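PDB 4HIZ: endosialidase from Enterobacteria phage phi92, which hydrolyses polysialic acid chains from within, cleaving both alpha-2,8 and alpha-2,9 linkages between sialic acid units. Local coordinates for the interface of chains A and B. Numbering follows the deposited sequence. Chains: chain A/B, Endosialidase.

Both contacts join chains A and B of the deposited trimer, and the centres of their C-alpha atoms lie about 65 Å apart. Contact 1 sits near the C-termini, where residues 674-678 and 680 of A meet 670-674 of B; contact 2 lies where propeller loops of A, at 78-81 and 507-508, meet 541-542, 545 and 557 of B. Residue 674 takes part in contact 1 from both chains, and contact 2 shares no residue with it. The pair is thus fastened at two distant levels of an elongated assembly: mainly by backbone pairing at the tip, and by a salt bridge and side-chain packing at the propeller. Trimers are characteristic of phage endosialidases.

Contact 1: the interface of chains A and B. Residues chain A 674-678, 680; chain B 670-674.
B:Trp671 and A:Ala676 pair as a parallel beta bridge between C-terminal segments of two endosialidase subunits, in the stalk of the tailspike. The backbone N of B:Trp671 donates to the carbonyl O of A:Tyr675 at 3.2 Å. One step on, N of A:Ser677 donates to the carbonyl O of B:Trp671 at 2.8 Å. The indole of B:Trp671 turns back beside its own N (CG anti to the carbonyl carbon, chi1 -55°), which sets it alongside the same A:Tyr675 carbonyl. CB of B:Arg670 lies 3.8 Å from CA of A:Ala676. The methyl CB of A:Ala676 packs against one branch of B:Val674, CG2, at 3.9 Å. Farther along, A:Thr678 and B:Glu673 cross obliquely, methyl CG2 against methylene CG at 3.8 Å. With CG anti to its backbone N (chi1 -172°) and the chain extended beyond it, B:Glu673 carries its carboxylate past this methyl to a water-mediated link with A:Thr680. Water 2 joins OE2 of that carboxylate to the carbonyl O of A:Thr680, lying 2.7 Å from B:Glu673 OE2. Water 1 bridges the carbonyl oxygens of A:Thr678 and A:Thr680 to the backbone of B:Val674, whose N lies 2.9 Å from the water oxygen.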
loop_
_atom_site.group_PDB
_atom_site.type_symbol
_atom_site.label_atom_id
_atom_site.label_comp_id
_atom_site.label_asym_id
_atom_site.label_seq_id
_atom_site.Cartn_x
_atom_site.Cartn_y
_atom_site.Cartn_z
ATOM N N VAL A 674 -24.143 -46.243 38.422
ATOM C CA VAL A 674 -24.290 -44.884 38.924
ATOM C C VAL A 674 -23.689 -44.842 40.322
ATOM O O VAL A 674 -23.969 -45.724 41.141
ATOM C CB VAL A 674 -25.809 -44.473 38.989
ATOM C CG1 VAL A 674 -25.953 -43.064 39.544
ATOM C CG2 VAL A 674 -26.446 -44.567 37.604
ATOM N N TYR A 675 -22.882 -43.821 40.607
ATOM C CA TYR A 675 -22.186 -43.737 41.887
ATOM C C TYR A 675 -22.665 -42.487 42.597
ATOM O O TYR A 675 -22.561 -41.388 42.045
ATOM C CB TYR A 675 -20.684 -43.599 41.663
ATOM C CG TYR A 675 -19.960 -44.854 41.208
ATOM C CD1 TYR A 675 -19.987 -45.256 39.876
ATOM C CD2 TYR A 675 -19.234 -45.622 42.116
ATOM C CE1 TYR A 675 -19.294 -46.407 39.455
ATOM C CE2 TYR A 675 -18.542 -46.769 41.716
ATOM C CZ TYR A 675 -18.584 -47.163 40.391
ATOM O OH TYR A 675 -17.896 -48.292 39.992
ATOM N N ALA A 676 -23.170 -42.631 43.818
ATOM C CA ALA A 676 -23.661 -41.461 44.568
ATOM C C ALA A 676 -23.552 -41.736 46.063
ATOM O O ALA A 676 -23.543 -42.889 46.477
ATOM C CB ALA A 676 -25.109 -41.101 44.192
ATOM N N SER A 677 -23.502 -40.681 46.867
ATOM C CA SER A 677 -23.240 -40.856 48.280
ATOM C C SER A 677 -24.419 -41.498 48.973
ATOM O O SER A 677 -24.265 -42.192 49.975
ATOM C CB SER A 677 -22.967 -39.507 48.913
ATOM O OG SER A 677 -21.758 -38.988 48.399
ATOM N N THR A 678 -25.606 -41.232 48.459
ATOM C CA THR A 678 -26.774 -41.943 48.953
ATOM C C THR A 678 -27.344 -42.754 47.819
ATOM O O THR A 678 -27.400 -42.276 46.684
ATOM C CB THR A 678 -27.847 -41.020 49.553
ATOM O OG1 THR A 678 -29.037 -41.789 49.782
ATOM C CG2 THR A 678 -28.179 -39.827 48.641
ATOM N N THR A 680 -30.418 -43.824 47.523
ATOM C CA THR A 680 -31.838 -43.581 47.282
ATOM C C THR A 680 -32.019 -42.374 46.388
ATOM O O THR A 680 -31.539 -41.293 46.714
ATOM C CB THR A 680 -32.568 -43.340 48.603
ATOM O OG1 THR A 680 -32.388 -44.489 49.442
ATOM C CG2 THR A 680 -34.052 -43.084 48.360
ATOM N N ARG B 670 -18.325 -39.476 43.684
ATOM C CA ARG B 670 -19.748 -39.803 43.804
ATOM C C ARG B 670 -20.541 -38.515 43.787
ATOM O O ARG B 670 -20.165 -37.548 44.465
ATOM C CB ARG B 670 -20.011 -40.520 45.132
ATOM C CG ARG B 670 -19.310 -41.905 45.210
ATOM C CD ARG B 670 -19.188 -42.395 46.617
ATOM N NE ARG B 670 -18.150 -41.670 47.363
ATOM C CZ ARG B 670 -17.728 -42.048 48.555
ATOM N NH1 ARG B 670 -18.275 -43.117 49.125
ATOM N NH2 ARG B 670 -16.773 -41.357 49.185
ATOM N N TRP B 671 -21.641 -38.509 43.038
ATOM C CA TRP B 671 -22.601 -37.409 43.149
ATOM C C TRP B 671 -23.118 -37.397 44.578
ATOM O O TRP B 671 -23.207 -38.447 45.215
ATOM C CB TRP B 671 -23.763 -37.636 42.188
ATOM C CG TRP B 671 -23.315 -37.830 40.777
ATOM C CD1 TRP B 671 -23.088 -39.025 40.133
ATOM C CD2 TRP B 671 -22.992 -36.806 39.843
ATOM N NE1 TRP B 671 -22.682 -38.795 38.823
ATOM C CE2 TRP B 671 -22.605 -37.443 38.626
ATOM C CE3 TRP B 671 -22.992 -35.405 39.906
ATOM C CZ2 TRP B 671 -22.234 -36.723 37.490
ATOM C CZ3 TRP B 671 -22.641 -34.687 38.767
ATOM C CH2 TRP B 671 -22.274 -35.351 37.569
ATOM N N SER B 672 -23.446 -36.225 45.100
ATOM C CA SER B 672 -24.004 -36.190 46.457
ATOM C C SER B 672 -25.337 -36.948 46.529
ATOM O O SER B 672 -25.597 -37.691 47.476
ATOM C CB SER B 672 -24.201 -34.748 46.913
ATOM O OG SER B 672 -25.062 -34.037 46.045
ATOM N N GLU B 673 -26.172 -36.751 45.513
ATOM C CA GLU B 673 -27.511 -37.279 45.504
ATOM C C GLU B 673 -28.008 -37.147 44.081
ATOM O O GLU B 673 -27.611 -36.228 43.356
ATOM C CB GLU B 673 -28.398 -36.422 46.444
ATOM C CG GLU B 673 -29.816 -36.971 46.691
ATOM C CD GLU B 673 -30.463 -36.369 47.945
ATOM O OE1 GLU B 673 -29.921 -35.385 48.494
ATOM O OE2 GLU B 673 -31.514 -36.877 48.391
ATOM N N VAL B 674 -28.852 -38.087 43.682
ATOM C CA VAL B 674 -29.488 -38.109 42.354
ATOM C C VAL B 674 -30.970 -37.770 42.500
ATOM O O VAL B 674 -31.657 -38.347 43.322
ATOM C CB VAL B 674 -29.333 -39.516 41.727
ATOM C CG1 VAL B 674 -29.892 -39.554 40.318
ATOM C CG2 VAL B 674 -27.840 -39.925 41.737
HETATM O O HOH W 1 -29.159 -40.552 45.249
HETATM O O HOH W 2 -32.452 -39.399 48.506
#

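Contact 2: the interface of chains A and B. Residues chain A 78-81, 507-508; chain B 541-542, 545, 557.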
loop_
_atom_site.group_PDB
_atom_site.type_symbol
_atom_site.label_atom_id
_atom_site.label_comp_id
_atom_site.label_asym_id
_atom_site.label_seq_id
_atom_site.Cartn_x
_atom_site.Cartn_y
_atom_site.Cartn_z
ATOM N N ASP A 78 -5.305 9.708 -1.625
ATOM C CA ASP A 78 -5.783 8.716 -2.603
ATOM C C ASP A 78 -6.492 7.625 -1.851
ATOM O O ASP A 78 -5.999 6.503 -1.725
ATOM C CB ASP A 78 -4.616 8.197 -3.447
ATOM C CG ASP A 78 -5.070 7.321 -4.608
ATOM O OD1 ASP A 78 -6.286 7.327 -4.963
ATOM O OD2 ASP A 78 -4.171 6.670 -5.191
ATOM N N THR A 79 -7.715 7.928 -1.396
ATOM C CA THR A 79 -8.510 6.940 -0.666
ATOM C C THR A 79 -9.911 6.931 -1.272
ATOM O O THR A 79 -10.289 7.872 -1.997
ATOM C CB THR A 79 -8.581 7.238 0.879
ATOM O OG1 THR A 79 -9.866 7.797 1.203
ATOM C CG2 THR A 79 -7.457 8.181 1.365
ATOM N N PRO A 80 -10.686 5.871 -0.999
ATOM C CA PRO A 80 -11.992 5.774 -1.690
ATOM C C PRO A 80 -13.078 6.569 -0.984
ATOM O O PRO A 80 -14.213 6.616 -1.471
ATOM C CB PRO A 80 -12.317 4.276 -1.624
ATOM C CG PRO A 80 -11.642 3.828 -0.344
ATOM C CD PRO A 80 -10.384 4.670 -0.193
ATOM N N PHE A 81 -12.734 7.199 0.129
ATOM C CA PHE A 81 -13.701 8.131 0.716
ATOM C C PHE A 81 -13.859 9.345 -0.171
ATOM O O PHE A 81 -13.035 9.617 -1.074
ATOM C CB PHE A 81 -13.242 8.583 2.117
ATOM C CG PHE A 81 -13.431 7.523 3.169
ATOM C CD1 PHE A 81 -14.642 7.376 3.836
ATOM C CD2 PHE A 81 -12.405 6.644 3.480
ATOM C CE1 PHE A 81 -14.817 6.379 4.839
ATOM C CE2 PHE A 81 -12.560 5.652 4.462
ATOM C CZ PHE A 81 -13.771 5.517 5.147
ATOM N N TRP A 507 -17.943 3.533 0.150
ATOM C CA TRP A 507 -16.620 3.856 -0.370
ATOM C C TRP A 507 -15.881 2.604 -0.824
ATOM O O TRP A 507 -15.054 2.691 -1.711
ATOM C CB TRP A 507 -15.794 4.636 0.693
ATOM C CG TRP A 507 -15.941 4.068 2.071
ATOM C CD1 TRP A 507 -15.237 3.035 2.633
ATOM C CD2 TRP A 507 -16.879 4.497 3.062
ATOM N NE1 TRP A 507 -15.683 2.798 3.931
ATOM C CE2 TRP A 507 -16.698 3.680 4.201
ATOM C CE3 TRP A 507 -17.876 5.483 3.084
ATOM C CZ2 TRP A 507 -17.450 3.831 5.365
ATOM C CZ3 TRP A 507 -18.622 5.644 4.245
ATOM C CH2 TRP A 507 -18.411 4.823 5.372
ATOM N N TYR A 508 -16.199 1.458 -0.234
ATOM C CA TYR A 508 -15.417 0.265 -0.514
ATOM C C TYR A 508 -15.924 -0.506 -1.707
ATOM O O TYR A 508 -15.331 -1.523 -2.081
ATOM C CB TYR A 508 -15.358 -0.625 0.728
ATOM C CG TYR A 508 -16.727 -0.966 1.336
ATOM C CD1 TYR A 508 -17.531 -1.970 0.799
ATOM C CD2 TYR A 508 -17.154 -0.357 2.506
ATOM C CE1 TYR A 508 -18.753 -2.305 1.391
ATOM C CE2 TYR A 508 -18.368 -0.689 3.096
ATOM C CZ TYR A 508 -19.152 -1.676 2.538
ATOM O OH TYR A 508 -20.350 -2.032 3.118
ATOM N N ASN B 541 -4.037 4.376 -0.920
ATOM C CA ASN B 541 -4.982 3.949 0.107
ATOM C C ASN B 541 -6.258 3.417 -0.512
ATOM O O ASN B 541 -7.368 3.583 0.042
ATOM C CB ASN B 541 -5.279 5.145 1.010
ATOM C CG ASN B 541 -5.061 4.846 2.466
ATOM O OD1 ASN B 541 -4.876 3.711 2.874
ATOM N ND2 ASN B 541 -5.135 5.890 3.283
ATOM N N ARG B 542 -6.098 2.715 -1.643
ATOM C CA ARG B 542 -7.261 2.065 -2.262
ATOM C C ARG B 542 -7.296 0.574 -1.970
ATOM O O ARG B 542 -8.356 0.020 -1.714
ATOM C CB ARG B 542 -7.300 2.260 -3.782
ATOM C CG ARG B 542 -7.361 3.712 -4.285
ATOM C CD ARG B 542 -8.370 4.541 -3.493
ATOM N NE ARG B 542 -8.570 5.849 -4.126
ATOM C CZ ARG B 542 -9.688 6.192 -4.785
ATOM N NH1 ARG B 542 -10.662 5.310 -4.928
ATOM N NH2 ARG B 542 -9.831 7.418 -5.283
ATOM N N PRO B 545 -7.836 0.449 2.462
ATOM C CA PRO B 545 -7.882 1.873 2.866
ATOM C C PRO B 545 -7.757 2.078 4.373
ATOM O O PRO B 545 -8.608 1.631 5.124
ATOM C CB PRO B 545 -9.259 2.345 2.395
ATOM C CG PRO B 545 -9.901 1.214 1.797
ATOM C CD PRO B 545 -9.098 -0.030 1.886
ATOM N N SER B 557 -10.948 0.335 6.112
ATOM C CA SER B 557 -12.340 0.719 5.794
ATOM C C SER B 557 -12.879 0.007 4.565
ATOM O O SER B 557 -13.534 0.624 3.713
ATOM C CB SER B 557 -12.412 2.246 5.597
ATOM O OG SER B 557 -12.118 2.902 6.841
#
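The ring of A:Phe81 carries A:Trp507 on one face and has B:Ser557 OG at its in-plane edge, where CZ and the hydroxyl oxygen are 3.5 Å apart. The A residues lie in the catalytic beta-propeller with the sialidase fold, the B residues in the C-terminal part of the neighbouring subunit; A:Thr79 and A:Phe81 also belong to a calcium site. A:Thr79 OG1 lies at another point of the phenyl edge and accepts the backbone N-H of A:Phe81. On the indole, A:Phe81 CE1 stands over the centre of one face, while the carbonyl O of B:Ser557 lies in plane at the CD1-NE1 edge of A:Trp507, 3.1 Å from A:Trp507 NE1; the indole N-H is not directed at this oxygen, so the contact is polar but not a hydrogen bond. The B:Arg542 guanidinium has A:Thr79 O 3.2 Å above one face, towards the rim, with A:Pro80 CA on that face too. Its NE makes a salt bridge and hydrogen bond of 2.8 Å to the carboxylate OD1 of A:Asp78. The two planes are 68° apart, and NE approaches from above the carboxylate plane, 46° out of it. A bend at chi2 (-45°) directs the arginine chain across A:Asp78 at about a right angle. A:Pro80 and B:Pro545 also cross nearly perpendicularly, CD of the first lying 3.7 Å from CB of the second. A:Thr79 and B:Asn541 instead run side by side in the same direction, methyl CG2 against methylene CB at 3.8 Å.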